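Local coordinates for protein peptidoglycan hydrolase FlgJ (Sphingomonas sp. A1, PDB 2ZYC) that probably hydrolyses the periplasmic peptidoglycan layer as a flagellum-specific muramidase so that the rod can be assembled, the fragment being its C-terminal glycosidase family 73 domain, at residues P107-V112 and R123-G128. The protein carries 2 engineered substitutions. Sequence-based numbering, arbitrary orientation. Where two conformers were deposited one is given.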
loop_
_atom_site.group_PDB
_atom_site.type_symbol
_atom_site.label_atom_id
_atom_site.label_comp_id
_atom_site.label_asym_id
_atom_site.label_seq_id
_atom_site.Cartn_x
_atom_site.Cartn_y
_atom_site.Cartn_z
ATOM N N PRO A 107 16.099 -5.803 -6.112
ATOM C CA PRO A 107 16.534 -5.086 -7.321
ATOM C C PRO A 107 15.440 -4.795 -8.365
ATOM O O PRO A 107 15.531 -3.788 -9.071
ATOM C CB PRO A 107 17.602 -6.021 -7.903
ATOM C CG PRO A 107 18.173 -6.692 -6.698
ATOM C CD PRO A 107 16.966 -6.971 -5.846
ATOM N N ARG A 108 14.422 -5.650 -8.471
ATOM C CA ARG A 108 13.347 -5.405 -9.443
ATOM C C ARG A 108 12.616 -4.084 -9.168
ATOM O O ARG A 108 12.093 -3.459 -10.095
ATOM C CB ARG A 108 12.346 -6.566 -9.511
ATOM C CG ARG A 108 11.673 -6.912 -8.196
ATOM C CD ARG A 108 10.828 -8.193 -8.282
ATOM N NE ARG A 108 11.625 -9.357 -8.674
ATOM C CZ ARG A 108 11.230 -10.628 -8.567
ATOM N NH1 ARG A 108 10.032 -10.936 -8.076
ATOM N NH2 ARG A 108 12.046 -11.604 -8.956
ATOM N N TYR A 109 12.600 -3.671 -7.901
ATOM C CA TYR A 109 11.961 -2.414 -7.479
ATOM C C TYR A 109 12.936 -1.236 -7.341
ATOM O O TYR A 109 12.585 -0.201 -6.762
ATOM C CB TYR A 109 11.196 -2.615 -6.156
ATOM C CG TYR A 109 10.015 -3.554 -6.266
ATOM C CD1 TYR A 109 8.885 -3.199 -6.993
ATOM C CD2 TYR A 109 10.027 -4.797 -5.635
ATOM C CE1 TYR A 109 7.795 -4.065 -7.102
ATOM C CE2 TYR A 109 8.947 -5.668 -5.737
ATOM C CZ TYR A 109 7.839 -5.296 -6.475
ATOM O OH TYR A 109 6.763 -6.149 -6.575
ATOM N N ALA A 110 14.147 -1.380 -7.879
ATOM C CA ALA A 110 15.203 -0.371 -7.691
ATOM C C ALA A 110 14.818 1.017 -8.205
ATOM O O ALA A 110 15.354 2.022 -7.741
ATOM C CB ALA A 110 16.505 -0.828 -8.346
ATOM N N LYS A 111 13.891 1.065 -9.160
ATOM C CA LYS A 111 13.454 2.331 -9.756
ATOM C C LYS A 111 12.460 3.124 -8.894
ATOM O O LYS A 111 12.178 4.292 -9.173
ATOM C CB LYS A 111 12.884 2.085 -11.160
ATOM C CG LYS A 111 13.953 1.816 -12.228
ATOM C CD LYS A 111 14.792 3.064 -12.465
ATOM C CE LYS A 111 15.888 2.846 -13.499
ATOM N NZ LYS A 111 16.448 4.152 -13.962
ATOM N N VAL A 112 11.941 2.502 -7.839
ATOM C CA VAL A 112 11.008 3.194 -6.947
ATOM C C VAL A 112 11.657 4.359 -6.189
ATOM O O VAL A 112 11.100 5.457 -6.130
ATOM C CB VAL A 112 10.341 2.212 -5.956
ATOM C CG1 VAL A 112 9.506 2.958 -4.923
ATOM C CG2 VAL A 112 9.466 1.229 -6.708
ATOM N N ARG A 123 4.586 3.420 -12.188
ATOM C CA ARG A 123 5.306 2.740 -13.273
ATOM C C ARG A 123 6.484 1.915 -12.746
ATOM O O ARG A 123 6.716 0.805 -13.218
ATOM C CB ARG A 123 5.784 3.742 -14.330
ATOM C CG ARG A 123 4.666 4.392 -15.155
ATOM C CD ARG A 123 5.195 5.181 -16.372
ATOM N NE ARG A 123 6.395 5.978 -16.091
ATOM C CZ ARG A 123 6.409 7.278 -15.797
ATOM N NH1 ARG A 123 5.283 7.974 -15.717
ATOM N NH2 ARG A 123 7.563 7.886 -15.564
ATOM N N ALA A 124 7.207 2.458 -11.761
ATOM C CA ALA A 124 8.344 1.750 -11.144
ATOM C C ALA A 124 7.901 0.473 -10.422
ATOM O O ALA A 124 8.582 -0.554 -10.494
ATOM C CB ALA A 124 9.124 2.670 -10.200
ATOM N N LEU A 125 6.755 0.538 -9.747
ATOM C CA LEU A 125 6.178 -0.645 -9.104
ATOM C C LEU A 125 5.760 -1.675 -10.149
ATOM O O LEU A 125 6.019 -2.867 -9.989
ATOM C CB LEU A 125 4.955 -0.263 -8.271
ATOM C CG LEU A 125 5.218 0.492 -6.970
ATOM C CD1 LEU A 125 3.880 0.998 -6.442
ATOM C CD2 LEU A 125 5.922 -0.408 -5.951
ATOM N N GLN A 126 5.110 -1.206 -11.211
ATOM C CA GLN A 126 4.669 -2.089 -12.282
ATOM C C GLN A 126 5.846 -2.791 -12.964
ATOM O O GLN A 126 5.774 -3.987 -13.262
ATOM C CB GLN A 126 3.824 -1.321 -13.291
ATOM C CG GLN A 126 2.883 -2.204 -14.086
ATOM C CD GLN A 126 1.769 -1.416 -14.734
ATOM O OE1 GLN A 126 1.425 -0.324 -14.284
ATOM N NE2 GLN A 126 1.194 -1.967 -15.799
ATOM N N GLU A 127 6.933 -2.052 -13.197
ATOM C CA GLU A 127 8.158 -2.644 -13.764
ATOM C C GLU A 127 8.727 -3.740 -12.861
ATOM O O GLU A 127 9.240 -4.761 -13.339
ATOM C CB GLU A 127 9.224 -1.566 -14.021
ATOM C CG GLU A 127 10.591 -2.120 -14.463
ATOM C CD GLU A 127 11.656 -1.043 -14.602
ATOM O OE1 GLU A 127 11.341 0.063 -15.089
ATOM O OE2 GLU A 127 12.823 -1.313 -14.235
ATOM N N GLY A 128 8.648 -3.519 -11.556
ATOM C CA GLY A 128 9.079 -4.499 -10.578
ATOM C C GLY A 128 8.185 -5.725 -10.509
ATOM O O GLY A 128 8.546 -6.700 -9.866
HETATM O O HOH W 1 11.528 -0.816 -10.360
HETATM O O HOH W 2 12.815 -4.107 -12.673
HETATM O O HOH W 3 7.454 -8.257 -7.855
#
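In the glycosidase family 73 domain, the loop after helix 92-105 packs Tyr109 and Val112 against Leu125 and Ala124 in the last turns of helix 118-127, and against Gly128 next to them. The loop makes a type I beta turn from Tyr109 to Val112, closed by the bond from Val112 N to Tyr109 O. The edge of the Tyr109 ring meets the helix backbone: CE1 lies 3.6 Å from Leu125 O, near the ring plane. The same CE1 is also 3.7 Å from Gly128 CA. A chi1 of -65° puts Tyr109 CG beside the backbone N, and from there the ring runs on to the helix. Gly128 has no side chain, and its CA and O lie against the Tyr109 ring. The aliphatic part of Arg108 also meets this carbonyl, with CD 3.2 Å from Gly128 O. Further along the loop, Val112 CG2 touches Ala124 CB at 3.8 Å and also meets Leu125 CD2. Lys111 O lies 3.6 Å from Ala124 CB. Helix 92-105 adds to this apolar patch: Tyr109 and Val112 both touch Val103, and Leu125 touches Tyr99.

No direct hydrogen bond joins the two segments; three waters do. One water donates to Arg108 O (2.7 Å) and to Ala124 O (3.0 Å), and accepts from Lys111 N. A second donates to Arg108 O and Glu127 OE2, so two waters grip Arg108 O. The third donates to Gly128 O and lies 2.6 Å from Tyr109 OH. The arrangement is the loop between helices 92-105 and 118-127, folded back on the second of them, within a mainly helical domain of the lysozyme clan with a small two-stranded sheet.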